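Local coordinates for shikimate kinase (Aquifex aeolicus, PDB 2PT5), which probably phosphorylates the 3-hydroxyl group of shikimate with ATP and magnesium, the fifth of seven steps leading to chorismate, at residues Gly78-Glu84 against Arg133-Lys139; Arg2-Gly7 against Arg93-Ile99; Gly7-Ser11 against Phe106-Lys111; Phe60-Lys64 against Glu85-Met90. One frame throughout, in Å; residues are numbered along the deposited sequence.

Contact 1. Residues Gly78-Glu84 against Arg133-Lys139; sequences GGLGANE and RRKIYSK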
loop_
_atom_site.group_PDB
_atom_site.type_symbol
_atom_site.label_atom_id
_atom_site.label_comp_id
_atom_site.label_asym_id
_atom_site.label_seq_id
_atom_site.Cartn_x
_atom_site.Cartn_y
_atom_site.Cartn_z
ATOM N N GLY A 78 -0.242 -3.275 -3.937
ATOM C CA GLY A 78 -1.251 -2.694 -4.811
ATOM C C GLY A 78 -2.620 -3.351 -4.711
ATOM O O GLY A 78 -3.639 -2.672 -4.538
ATOM N N GLY A 79 -2.637 -4.676 -4.807
ATOM C CA GLY A 79 -3.879 -5.424 -4.749
ATOM C C GLY A 79 -4.519 -5.475 -3.380
ATOM O O GLY A 79 -5.740 -5.318 -3.246
ATOM N N LEU A 80 -3.704 -5.689 -2.354
ATOM C CA LEU A 80 -4.224 -5.762 -0.989
ATOM C C LEU A 80 -4.988 -4.490 -0.620
ATOM O O LEU A 80 -6.072 -4.556 -0.047
ATOM C CB LEU A 80 -3.081 -5.993 0.007
ATOM C CG LEU A 80 -3.523 -6.372 1.422
ATOM C CD1 LEU A 80 -4.351 -7.646 1.369
ATOM C CD2 LEU A 80 -2.293 -6.560 2.309
ATOM N N GLY A 81 -4.422 -3.333 -0.949
ATOM C CA GLY A 81 -5.093 -2.083 -0.632
ATOM C C GLY A 81 -6.378 -1.898 -1.422
ATOM O O GLY A 81 -7.241 -1.107 -1.051
ATOM N N ALA A 82 -6.505 -2.625 -2.525
ATOM C CA ALA A 82 -7.696 -2.534 -3.362
ATOM C C ALA A 82 -8.687 -3.636 -2.977
ATOM O O ALA A 82 -9.745 -3.776 -3.595
ATOM C CB ALA A 82 -7.307 -2.654 -4.845
ATOM N N ASN A 83 -8.328 -4.413 -1.955
ATOM C CA ASN A 83 -9.166 -5.510 -1.452
ATOM C C ASN A 83 -10.077 -4.945 -0.356
ATOM O O ASN A 83 -9.637 -4.713 0.770
ATOM C CB ASN A 83 -8.268 -6.614 -0.877
ATOM C CG ASN A 83 -9.046 -7.834 -0.413
ATOM O OD1 ASN A 83 -10.052 -7.720 0.278
ATOM N ND2 ASN A 83 -8.564 -9.017 -0.782
ATOM N N GLU A 84 -11.345 -4.727 -0.684
ATOM C CA GLU A 84 -12.284 -4.158 0.272
ATOM C C GLU A 84 -12.405 -4.907 1.597
ATOM O O GLU A 84 -12.581 -4.291 2.648
ATOM C CB GLU A 84 -13.654 -3.988 -0.387
ATOM C CG GLU A 84 -13.658 -2.854 -1.406
ATOM C CD GLU A 84 -15.045 -2.489 -1.881
ATOM O OE1 GLU A 84 -15.506 -3.076 -2.883
ATOM O OE2 GLU A 84 -15.670 -1.617 -1.239
ATOM N N ARG A 133 -9.075 0.253 -9.060
ATOM C CA ARG A 133 -8.393 0.136 -7.780
ATOM C C ARG A 133 -8.447 1.490 -7.065
ATOM O O ARG A 133 -8.653 1.547 -5.854
ATOM C CB ARG A 133 -6.928 -0.318 -7.961
ATOM C CG ARG A 133 -6.765 -1.792 -8.365
ATOM C CD ARG A 133 -5.305 -2.269 -8.274
ATOM N NE ARG A 133 -5.218 -3.732 -8.278
ATOM C CZ ARG A 133 -4.087 -4.429 -8.183
ATOM N NH1 ARG A 133 -2.918 -3.815 -8.077
ATOM N NH2 ARG A 133 -4.122 -5.745 -8.196
ATOM N N ARG A 134 -8.284 2.581 -7.818
ATOM C CA ARG A 134 -8.309 3.917 -7.221
ATOM C C ARG A 134 -9.645 4.229 -6.526
ATOM O O ARG A 134 -9.692 4.993 -5.559
ATOM C CB ARG A 134 -8.010 4.983 -8.288
ATOM C CG ARG A 134 -7.876 6.389 -7.725
ATOM C CD ARG A 134 -7.139 7.343 -8.675
ATOM N NE ARG A 134 -6.980 8.661 -8.063
ATOM C CZ ARG A 134 -7.951 9.570 -7.947
ATOM N NH1 ARG A 134 -9.172 9.324 -8.419
ATOM N NH2 ARG A 134 -7.720 10.717 -7.315
ATOM N N LYS A 135 -10.727 3.640 -7.022
ATOM C CA LYS A 135 -12.052 3.844 -6.437
ATOM C C LYS A 135 -12.078 3.222 -5.041
ATOM O O LYS A 135 -12.724 3.736 -4.124
ATOM C CB LYS A 135 -13.131 3.192 -7.315
ATOM C CG LYS A 135 -13.442 3.960 -8.592
ATOM C CD LYS A 135 -14.435 3.207 -9.493
ATOM C CE LYS A 135 -14.641 3.948 -10.811
ATOM N NZ LYS A 135 -15.331 3.123 -11.859
ATOM N N ILE A 136 -11.374 2.108 -4.887
ATOM C CA ILE A 136 -11.315 1.445 -3.596
ATOM C C ILE A 136 -10.372 2.253 -2.690
ATOM O O ILE A 136 -10.715 2.573 -1.555
ATOM C CB ILE A 136 -10.799 -0.002 -3.734
ATOM C CG1 ILE A 136 -11.675 -0.780 -4.732
ATOM C CG2 ILE A 136 -10.793 -0.681 -2.371
ATOM C CD1 ILE A 136 -13.156 -0.825 -4.369
ATOM N N TYR A 137 -9.193 2.596 -3.200
ATOM C CA TYR A 137 -8.241 3.376 -2.410
ATOM C C TYR A 137 -8.920 4.603 -1.813
ATOM O O TYR A 137 -8.714 4.930 -0.640
ATOM C CB TYR A 137 -7.059 3.849 -3.265
ATOM C CG TYR A 137 -6.156 2.765 -3.809
ATOM C CD1 TYR A 137 -5.933 1.588 -3.102
ATOM C CD2 TYR A 137 -5.499 2.936 -5.031
ATOM C CE1 TYR A 137 -5.081 0.598 -3.600
ATOM C CE2 TYR A 137 -4.647 1.957 -5.538
ATOM C CZ TYR A 137 -4.444 0.791 -4.816
ATOM O OH TYR A 137 -3.637 -0.199 -5.331
ATOM N N SER A 138 -9.739 5.275 -2.625
ATOM C CA SER A 138 -10.438 6.490 -2.200
ATOM C C SER A 138 -11.341 6.308 -0.993
ATOM O O SER A 138 -11.823 7.286 -0.436
ATOM C CB SER A 138 -11.272 7.074 -3.355
ATOM O OG SER A 138 -10.451 7.526 -4.423
ATOM N N LYS A 139 -11.578 5.066 -0.588
ATOM C CA LYS A 139 -12.431 4.809 0.566
ATOM C C LYS A 139 -11.643 4.953 1.870
ATOM O O LYS A 139 -12.175 4.730 2.955
ATOM C CB LYS A 139 -13.039 3.404 0.462
ATOM C CG LYS A 139 -13.975 3.234 -0.734
ATOM C CD LYS A 139 -14.524 1.822 -0.831
ATOM C CE LYS A 139 -15.604 1.727 -1.903
ATOM N NZ LYS A 139 -16.756 2.622 -1.598
#
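I136, E84 and A82 sit at the middle of this contact, where the last turns of helix 127-137 meet the short helical turn 78-81 and the residues A82 to E84 that lead into helix 84-91. The I136 side chain sets its CD1 3.5 Å from CD of E84 and its CG2 3.5 Å from A82 O. E84 OE2 is 3.4 Å from K139 CE but 4.4 Å from K139 NZ, beyond a salt bridge. A82 fills the gap between two long side chains, its CB 3.7 Å from R133 CG and 4.1 Å from Y137 CE1. The one hydrogen bond across is short, Y137 OH to G78 O at 2.6 Å. Beside it the R133 guanidinium lies face-on to the G78-G79 peptide, with NH1 3.4 Å from G78 C. A side chain at G78, G79 or G81 would crowd R133 or Y137. G78 and R133 are both predicted to bind substrate, so the arrangement is consistent with one wall of the shikimate pocket of a P-loop kinase.

Contact 2. Residues Arg2-Gly7 against Arg93-Ile99; sequences RIYLIG and RGTTVFI
The apolar centre lies on both faces of neighbouring parallel strands, 2-6 and 95-99, extended at phi/psi about -115/130. On one face L5 CD2 packs 3.8 Å from V97 CB, I3 CG2 4.0 Å from V97 CG2, and L5 CD1 4.2 Å from I99 CD1; I3, L5 and I99 are m,t and V97 is t. On the other, I6 (p,t) sets CG1 3.9 Å from CB of F98 (chi1 t), while Y4 (chi1 m, chi2 near 90°) has CB 4.1 Å from T96 CG2. Helix 150-162 covers the V97 face, helix 84-91 the Y4 face. The axes approach to 4.6 Å and cross at -26°, the twist of a parallel sheet. These are strands 1 and 4 of the 2-3-1-4-5 P-loop kinase sheet; G7, which follows I6, is the first glycine of the P-loop. Pairing runs in register from I3-T95 to I6-F98. Hydrogen bonds join T95 N-R2 O (3.0 Å), Y4 N-T95 O (2.7 Å), V97 N-Y4 O (2.6 Å), I6 N-V97 O (2.8 Å) and I99 N-I6 O (3.1 Å). At the polar edge R2 NH1 donates to R93 O (3.0 Å), R2 NE hydrogen-bonds K69 O, and Y4 OH hydrogen-bonds S67 OG.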
loop_
_atom_site.group_PDB
_atom_site.type_symbol
_atom_site.label_atom_id
_atom_site.label_comp_id
_atom_site.label_asym_id
_atom_site.label_seq_id
_atom_site.Cartn_x
_atom_site.Cartn_y
_atom_site.Cartn_z
ATOM N N ARG A 2 -2.444 2.061 14.896
ATOM C CA ARG A 2 -2.107 1.333 13.682
ATOM C C ARG A 2 -2.407 2.232 12.496
ATOM O O ARG A 2 -3.510 2.760 12.378
ATOM C CB ARG A 2 -2.934 0.047 13.578
ATOM C CG ARG A 2 -2.832 -0.849 14.801
ATOM C CD ARG A 2 -3.464 -2.199 14.546
ATOM N NE ARG A 2 -3.458 -3.038 15.740
ATOM C CZ ARG A 2 -4.376 -2.988 16.700
ATOM N NH1 ARG A 2 -5.391 -2.136 16.616
ATOM N NH2 ARG A 2 -4.279 -3.795 17.742
ATOM N N ILE A 3 -1.423 2.404 11.623
ATOM C CA ILE A 3 -1.591 3.253 10.450
ATOM C C ILE A 3 -1.326 2.458 9.178
ATOM O O ILE A 3 -0.235 1.918 8.979
ATOM C CB ILE A 3 -0.626 4.444 10.502
ATOM C CG1 ILE A 3 -0.916 5.290 11.747
ATOM C CG2 ILE A 3 -0.760 5.278 9.236
ATOM C CD1 ILE A 3 0.179 6.303 12.045
ATOM N N TYR A 4 -2.322 2.392 8.306
ATOM C CA TYR A 4 -2.155 1.644 7.068
ATOM C C TYR A 4 -1.989 2.548 5.863
ATOM O O TYR A 4 -2.758 3.491 5.677
ATOM C CB TYR A 4 -3.351 0.717 6.845
ATOM C CG TYR A 4 -3.593 -0.248 7.983
ATOM C CD1 TYR A 4 -4.440 0.085 9.037
ATOM C CD2 TYR A 4 -2.965 -1.496 8.006
ATOM C CE1 TYR A 4 -4.661 -0.808 10.096
ATOM C CE2 TYR A 4 -3.175 -2.394 9.059
ATOM C CZ TYR A 4 -4.028 -2.046 10.100
ATOM O OH TYR A 4 -4.249 -2.934 11.141
ATOM N N LEU A 5 -0.986 2.257 5.040
ATOM C CA LEU A 5 -0.751 3.050 3.839
ATOM C C LEU A 5 -1.204 2.237 2.634
ATOM O O LEU A 5 -0.806 1.092 2.474
ATOM C CB LEU A 5 0.731 3.404 3.701
ATOM C CG LEU A 5 1.383 4.166 4.861
ATOM C CD1 LEU A 5 2.800 4.545 4.459
ATOM C CD2 LEU A 5 0.572 5.405 5.218
ATOM N N ILE A 6 -2.044 2.830 1.792
ATOM C CA ILE A 6 -2.540 2.128 0.618
ATOM C C ILE A 6 -2.374 2.988 -0.623
ATOM O O ILE A 6 -2.259 4.212 -0.533
ATOM C CB ILE A 6 -4.034 1.740 0.796
ATOM C CG1 ILE A 6 -4.925 2.983 0.727
ATOM C CG2 ILE A 6 -4.232 1.069 2.144
ATOM C CD1 ILE A 6 -6.406 2.701 0.998
ATOM N N GLY A 7 -2.352 2.341 -1.782
ATOM C CA GLY A 7 -2.198 3.062 -3.031
ATOM C C GLY A 7 -1.399 2.224 -4.008
ATOM O O GLY A 7 -1.038 1.078 -3.705
ATOM N N ARG A 93 -9.014 -1.604 12.782
ATOM C CA ARG A 93 -7.804 -1.675 13.587
ATOM C C ARG A 93 -7.117 -0.312 13.697
ATOM O O ARG A 93 -6.435 -0.036 14.684
ATOM C CB ARG A 93 -6.842 -2.713 12.996
ATOM C CG ARG A 93 -7.400 -4.131 12.987
ATOM C CD ARG A 93 -7.681 -4.596 14.411
ATOM N NE ARG A 93 -8.747 -5.596 14.482
ATOM C CZ ARG A 93 -8.550 -6.906 14.579
ATOM N NH1 ARG A 93 -9.587 -7.723 14.635
ATOM N NH2 ARG A 93 -7.321 -7.401 14.634
ATOM N N GLY A 94 -7.303 0.543 12.694
ATOM C CA GLY A 94 -6.679 1.849 12.745
ATOM C C GLY A 94 -7.062 2.825 11.647
ATOM O O GLY A 94 -8.175 2.794 11.117
ATOM N N THR A 95 -6.121 3.704 11.311
ATOM C CA THR A 95 -6.332 4.717 10.287
ATOM C C THR A 95 -5.705 4.286 8.966
ATOM O O THR A 95 -4.531 3.896 8.916
ATOM C CB THR A 95 -5.718 6.064 10.719
ATOM O OG1 THR A 95 -6.282 6.454 11.974
ATOM C CG2 THR A 95 -5.999 7.152 9.682
ATOM N N THR A 96 -6.501 4.350 7.903
ATOM C CA THR A 96 -6.048 3.979 6.574
ATOM C C THR A 96 -5.725 5.273 5.850
ATOM O O THR A 96 -6.481 6.241 5.924
ATOM C CB THR A 96 -7.127 3.167 5.812
ATOM O OG1 THR A 96 -8.388 3.846 5.867
ATOM C CG2 THR A 96 -7.276 1.786 6.434
ATOM N N VAL A 97 -4.577 5.293 5.181
ATOM C CA VAL A 97 -4.112 6.480 4.473
ATOM C C VAL A 97 -3.825 6.187 3.010
ATOM O O VAL A 97 -2.973 5.354 2.685
ATOM C CB VAL A 97 -2.811 7.041 5.102
ATOM C CG1 VAL A 97 -2.439 8.350 4.439
ATOM C CG2 VAL A 97 -2.992 7.233 6.604
ATOM N N PHE A 98 -4.523 6.896 2.132
ATOM C CA PHE A 98 -4.343 6.712 0.702
ATOM C C PHE A 98 -3.402 7.772 0.155
ATOM O O PHE A 98 -3.695 8.965 0.198
ATOM C CB PHE A 98 -5.710 6.768 -0.016
ATOM C CG PHE A 98 -5.625 6.787 -1.532
ATOM C CD1 PHE A 98 -4.609 6.114 -2.212
ATOM C CD2 PHE A 98 -6.598 7.457 -2.280
ATOM C CE1 PHE A 98 -4.561 6.106 -3.607
ATOM C CE2 PHE A 98 -6.562 7.456 -3.683
ATOM C CZ PHE A 98 -5.544 6.779 -4.347
ATOM N N ILE A 99 -2.250 7.326 -0.327
ATOM C CA ILE A 99 -1.272 8.229 -0.916
ATOM C C ILE A 99 -1.612 8.201 -2.401
ATOM O O ILE A 99 -1.247 7.277 -3.135
ATOM C CB ILE A 99 0.150 7.728 -0.663
ATOM C CG1 ILE A 99 0.398 7.673 0.848
ATOM C CG2 ILE A 99 1.145 8.642 -1.347
ATOM C CD1 ILE A 99 1.706 6.987 1.246
#

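Contact 3. Residues Gly7-Ser11 against Phe106-Lys111; sequences GFMCS and FLERCK
A disulfide joins the P-loop to the end of helix 103-109: C10 SG (chi1 p) lies 2.0 Å from C110 SG (chi1 -85°), with chi3 at -93°. Their CA atoms, 5.0 Å apart, are the nearest CA pair of the two segments. F8 to S11 form a type I turn closed by S11 N to F8 O (3.0 Å), and S11 OG also donates to F8 O (2.6 Å). G7, at phi/psi 146/-176, and this turn belong to the Walker A P-loop, in which C10 and S11 are predicted ATP contacts. Across from it, helix 103-109 ends with C110 N hydrogen-bonded to F106 O (2.8 Å). Packing flanks the disulfide: C10 SG lies 4.0 Å from F106 CD1, and C10 CB 3.5 Å from R109 CB. F8 (chi1 m) meets F106 (chi1 t) obliquely, centroids 4.8 Å apart and planes at 56°, with F130 beside both rings. Selenomethionine M9 (chi1 t) lays CE 3.4 Å from C110 CA and 3.7 Å from K111 CE.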
loop_
_atom_site.group_PDB
_atom_site.type_symbol
_atom_site.label_atom_id
_atom_site.label_comp_id
_atom_site.label_asym_id
_atom_site.label_seq_id
_atom_site.Cartn_x
_atom_site.Cartn_y
_atom_site.Cartn_z
ATOM N N GLY A 7 -2.352 2.341 -1.782
ATOM C CA GLY A 7 -2.198 3.062 -3.031
ATOM C C GLY A 7 -1.399 2.224 -4.008
ATOM O O GLY A 7 -1.038 1.078 -3.705
ATOM N N PHE A 8 -1.099 2.787 -5.174
ATOM C CA PHE A 8 -0.343 2.047 -6.171
ATOM C C PHE A 8 1.119 1.861 -5.756
ATOM O O PHE A 8 1.666 2.621 -4.946
ATOM C CB PHE A 8 -0.440 2.731 -7.549
ATOM C CG PHE A 8 -1.849 2.830 -8.074
ATOM C CD1 PHE A 8 -2.586 4.008 -7.927
ATOM C CD2 PHE A 8 -2.461 1.730 -8.669
ATOM C CE1 PHE A 8 -3.917 4.091 -8.364
ATOM C CE2 PHE A 8 -3.788 1.800 -9.110
ATOM C CZ PHE A 8 -4.517 2.988 -8.956
HETATM N N MSE A 9 1.731 0.828 -6.321
HETATM C CA MSE A 9 3.116 0.463 -6.050
HETATM C C MSE A 9 4.116 1.616 -6.132
HETATM O O MSE A 9 5.063 1.687 -5.349
HETATM C CB MSE A 9 3.535 -0.642 -7.023
HETATM C CG MSE A 9 5.034 -0.849 -7.150
HETATM SE SE MSE A 9 5.547 -0.973 -9.023
HETATM C CE MSE A 9 6.256 0.810 -9.266
ATOM N N CYS A 10 3.906 2.519 -7.080
ATOM C CA CYS A 10 4.815 3.638 -7.259
ATOM C C CYS A 10 4.354 4.913 -6.560
ATOM O O CYS A 10 4.681 6.014 -7.008
ATOM C CB CYS A 10 4.982 3.909 -8.756
ATOM S SG CYS A 10 3.380 4.128 -9.604
ATOM N N SER A 11 3.604 4.789 -5.472
ATOM C CA SER A 11 3.131 5.984 -4.784
ATOM C C SER A 11 3.984 6.342 -3.562
ATOM O O SER A 11 3.654 7.262 -2.818
ATOM C CB SER A 11 1.653 5.830 -4.384
ATOM O OG SER A 11 1.469 4.740 -3.507
ATOM N N PHE A 106 1.472 7.720 -12.284
ATOM C CA PHE A 106 1.401 6.265 -12.179
ATOM C C PHE A 106 2.079 5.650 -13.394
ATOM O O PHE A 106 2.926 4.764 -13.282
ATOM C CB PHE A 106 -0.076 5.854 -12.140
ATOM C CG PHE A 106 -0.328 4.395 -12.401
ATOM C CD1 PHE A 106 -0.108 3.439 -11.411
ATOM C CD2 PHE A 106 -0.838 3.981 -13.627
ATOM C CE1 PHE A 106 -0.400 2.096 -11.636
ATOM C CE2 PHE A 106 -1.133 2.643 -13.863
ATOM C CZ PHE A 106 -0.915 1.697 -12.863
ATOM N N LEU A 107 1.704 6.153 -14.560
ATOM C CA LEU A 107 2.222 5.671 -15.830
ATOM C C LEU A 107 3.732 5.823 -15.948
ATOM O O LEU A 107 4.411 4.933 -16.445
ATOM C CB LEU A 107 1.537 6.427 -16.962
ATOM C CG LEU A 107 0.743 5.665 -18.020
ATOM C CD1 LEU A 107 0.098 4.426 -17.445
ATOM C CD2 LEU A 107 -0.296 6.614 -18.598
ATOM N N GLU A 108 4.257 6.951 -15.484
ATOM C CA GLU A 108 5.687 7.197 -15.575
ATOM C C GLU A 108 6.532 6.542 -14.476
ATOM O O GLU A 108 7.726 6.333 -14.668
ATOM C CB GLU A 108 5.955 8.713 -15.641
ATOM C CG GLU A 108 5.416 9.524 -14.479
ATOM C CD GLU A 108 5.133 10.981 -14.854
ATOM O OE1 GLU A 108 4.869 11.794 -13.939
ATOM O OE2 GLU A 108 5.162 11.312 -16.063
ATOM N N ARG A 109 5.923 6.191 -13.345
ATOM C CA ARG A 109 6.684 5.577 -12.248
ATOM C C ARG A 109 6.481 4.074 -12.054
ATOM O O ARG A 109 7.417 3.362 -11.701
ATOM C CB ARG A 109 6.360 6.266 -10.915
ATOM C CG ARG A 109 6.717 7.747 -10.810
ATOM C CD ARG A 109 6.351 8.275 -9.414
ATOM N NE ARG A 109 6.488 9.727 -9.306
ATOM C CZ ARG A 109 6.308 10.421 -8.183
ATOM N NH1 ARG A 109 5.984 9.805 -7.051
ATOM N NH2 ARG A 109 6.437 11.737 -8.195
ATOM N N CYS A 110 5.262 3.592 -12.274
ATOM C CA CYS A 110 4.956 2.178 -12.064
ATOM C C CYS A 110 5.424 1.214 -13.163
ATOM O O CYS A 110 5.785 1.618 -14.270
ATOM C CB CYS A 110 3.447 2.005 -11.837
ATOM S SG CYS A 110 2.818 2.243 -10.129
ATOM N N LYS A 111 5.406 -0.073 -12.832
ATOM C CA LYS A 111 5.811 -1.131 -13.751
ATOM C C LYS A 111 4.889 -2.325 -13.543
ATOM O O LYS A 111 4.258 -2.437 -12.492
ATOM C CB LYS A 111 7.261 -1.524 -13.467
ATOM C CG LYS A 111 8.250 -0.417 -13.795
ATOM C CD LYS A 111 9.453 -0.424 -12.865
ATOM C CE LYS A 111 9.067 0.054 -11.471
ATOM N NZ LYS A 111 10.244 0.142 -10.558
#

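Contact 4. Residues Phe60-Lys64 against Glu85-Met90; sequences FEVLK and EALNFM
Two helical segments run side by side in the same direction, their axes at 1° and 11.1 Å apart at closest approach. At that spacing the backbones stay well apart, the nearest CA pairs being F60-A86 (6.6 Å) and K64-F89 (8.3 Å). F60 takes chi1 t with chi2 near 5°, which carries its ring across to A86: A86 CB stands over the ring face, 4.0 Å from the F60 centroid in a CH-pi contact, and F60 CZ comes 3.6 Å from A86 CA. F89, with chi1 t and chi2 near 90°, points toward helix 52-66. The edge of F60 turns toward the face of F89 in an offset edge-to-face pair, centroids 5.9 Å apart and planes at 87°. Helix 84-91 belongs to the beta-alpha-beta crossover from strand 72-75 to strand 95-100, passing over strand 2-6, and lies beside helix 52-66 on one face of the parallel sheet. Nearest the sheet, L63 (t,p) wedges its CD2 3.8 Å from CE of selenomethionine M90 (chi1 m, chi2 t) and 4.1 Å from A86 CB; L63 and M90 both rest on Y4. Farther out, K64 (m,t,t,p) spreads its aliphatic chain over F89, with CG 4.0 Å from the F89 centroid as a CH-pi contact and CD 3.6 Å from F89 CE1. At the exposed end, E85 (chi1 t, chi2 t) brings OE1 to 3.2 Å from F60 CE2, at the edge of that ring.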
loop_
_atom_site.group_PDB
_atom_site.type_symbol
_atom_site.label_atom_id
_atom_site.label_comp_id
_atom_site.label_asym_id
_atom_site.label_seq_id
_atom_site.Cartn_x
_atom_site.Cartn_y
_atom_site.Cartn_z
ATOM N N PHE A 60 -3.056 -11.362 3.030
ATOM C CA PHE A 60 -4.091 -10.925 3.953
ATOM C C PHE A 60 -3.765 -11.505 5.333
ATOM O O PHE A 60 -3.923 -10.833 6.354
ATOM C CB PHE A 60 -5.473 -11.382 3.489
ATOM C CG PHE A 60 -6.604 -10.686 4.192
ATOM C CD1 PHE A 60 -6.356 -9.654 5.095
ATOM C CD2 PHE A 60 -7.919 -11.061 3.954
ATOM C CE1 PHE A 60 -7.393 -9.012 5.753
ATOM C CE2 PHE A 60 -8.967 -10.421 4.609
ATOM C CZ PHE A 60 -8.700 -9.395 5.511
ATOM N N GLU A 61 -3.292 -12.747 5.357
ATOM C CA GLU A 61 -2.917 -13.393 6.612
ATOM C C GLU A 61 -1.803 -12.585 7.260
ATOM O O GLU A 61 -1.836 -12.301 8.463
ATOM C CB GLU A 61 -2.406 -14.816 6.362
ATOM C CG GLU A 61 -1.701 -15.428 7.576
ATOM C CD GLU A 61 -0.982 -16.736 7.270
ATOM O OE1 GLU A 61 -0.257 -17.232 8.160
ATOM O OE2 GLU A 61 -1.142 -17.269 6.149
ATOM N N VAL A 62 -0.813 -12.222 6.450
ATOM C CA VAL A 62 0.321 -11.454 6.934
ATOM C C VAL A 62 -0.140 -10.106 7.477
ATOM O O VAL A 62 0.397 -9.612 8.471
ATOM C CB VAL A 62 1.359 -11.234 5.809
ATOM C CG1 VAL A 62 2.479 -10.349 6.298
ATOM C CG2 VAL A 62 1.913 -12.580 5.347
ATOM N N LEU A 63 -1.137 -9.519 6.822
ATOM C CA LEU A 63 -1.659 -8.234 7.248
ATOM C C LEU A 63 -2.216 -8.359 8.655
ATOM O O LEU A 63 -1.899 -7.548 9.531
ATOM C CB LEU A 63 -2.765 -7.760 6.306
ATOM C CG LEU A 63 -3.480 -6.479 6.728
ATOM C CD1 LEU A 63 -2.483 -5.321 6.754
ATOM C CD2 LEU A 63 -4.632 -6.186 5.751
ATOM N N LYS A 64 -3.050 -9.375 8.868
ATOM C CA LYS A 64 -3.648 -9.597 10.178
ATOM C C LYS A 64 -2.590 -9.835 11.256
ATOM O O LYS A 64 -2.644 -9.225 12.322
ATOM C CB LYS A 64 -4.616 -10.783 10.143
ATOM C CG LYS A 64 -5.803 -10.618 9.213
ATOM C CD LYS A 64 -6.993 -11.402 9.755
ATOM C CE LYS A 64 -7.940 -11.852 8.653
ATOM N NZ LYS A 64 -7.303 -12.873 7.771
ATOM N N GLU A 85 -12.300 -6.227 1.567
ATOM C CA GLU A 85 -12.379 -6.965 2.817
ATOM C C GLU A 85 -11.187 -6.533 3.673
ATOM O O GLU A 85 -11.345 -6.111 4.821
ATOM C CB GLU A 85 -12.318 -8.469 2.559
ATOM C CG GLU A 85 -12.769 -9.311 3.742
ATOM C CD GLU A 85 -12.848 -10.789 3.407
ATOM O OE1 GLU A 85 -11.811 -11.484 3.492
ATOM O OE2 GLU A 85 -13.949 -11.254 3.045
ATOM N N ALA A 86 -9.991 -6.639 3.101
ATOM C CA ALA A 86 -8.773 -6.256 3.799
ATOM C C ALA A 86 -8.842 -4.793 4.216
ATOM O O ALA A 86 -8.339 -4.419 5.277
ATOM C CB ALA A 86 -7.559 -6.491 2.904
ATOM N N LEU A 87 -9.468 -3.963 3.389
ATOM C CA LEU A 87 -9.577 -2.546 3.707
ATOM C C LEU A 87 -10.499 -2.338 4.906
ATOM O O LEU A 87 -10.207 -1.526 5.786
ATOM C CB LEU A 87 -10.080 -1.760 2.489
ATOM C CG LEU A 87 -10.092 -0.224 2.558
ATOM C CD1 LEU A 87 -8.721 0.324 2.964
ATOM C CD2 LEU A 87 -10.492 0.321 1.201
ATOM N N ASN A 88 -11.611 -3.072 4.947
ATOM C CA ASN A 88 -12.537 -2.943 6.068
ATOM C C ASN A 88 -11.890 -3.476 7.336
ATOM O O ASN A 88 -12.127 -2.958 8.427
ATOM C CB ASN A 88 -13.845 -3.675 5.779
ATOM C CG ASN A 88 -14.759 -2.872 4.882
ATOM O OD1 ASN A 88 -15.030 -1.700 5.151
ATOM N ND2 ASN A 88 -15.244 -3.494 3.813
ATOM N N PHE A 89 -11.062 -4.507 7.193
ATOM C CA PHE A 89 -10.349 -5.050 8.343
ATOM C C PHE A 89 -9.438 -3.934 8.870
ATOM O O PHE A 89 -9.405 -3.653 10.065
ATOM C CB PHE A 89 -9.492 -6.249 7.933
ATOM C CG PHE A 89 -8.575 -6.744 9.025
ATOM C CD1 PHE A 89 -9.003 -7.710 9.932
ATOM C CD2 PHE A 89 -7.287 -6.233 9.154
ATOM C CE1 PHE A 89 -8.161 -8.163 10.949
ATOM C CE2 PHE A 89 -6.434 -6.679 10.170
ATOM C CZ PHE A 89 -6.874 -7.646 11.068
HETATM N N MSE A 90 -8.709 -3.285 7.965
HETATM C CA MSE A 90 -7.792 -2.217 8.353
HETATM C C MSE A 90 -8.459 -1.099 9.148
HETATM O O MSE A 90 -7.910 -0.636 10.143
HETATM C CB MSE A 90 -7.104 -1.638 7.116
HETATM C CG MSE A 90 -5.984 -2.522 6.568
HETATM SE SE MSE A 90 -5.214 -1.773 4.964
HETATM C CE MSE A 90 -5.640 -3.196 3.699
#

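Contact 2 is the hub: its strands lie at the heart of the five-stranded parallel sheet, and the other three contacts all touch it. Contacts 1 and 4, each centred about 11 Å from it, adjoin through helices 78-81 and 84-91. Contact 3, centred about 17 Å from contact 2, shares G7 with it; Y137 of contact 1 meets F8 there. Contacts 3 and 4 lie about 22 Å apart (centres), without touching. Along the chain, segments of contacts 1, 2 and 3 interleave, and both segments of contact 4 fall between the two of contact 2 and of contact 3. The predicted ATP and shikimate sites meet because the P-loop and helix 78-81 both follow the C-terminal ends of their strands.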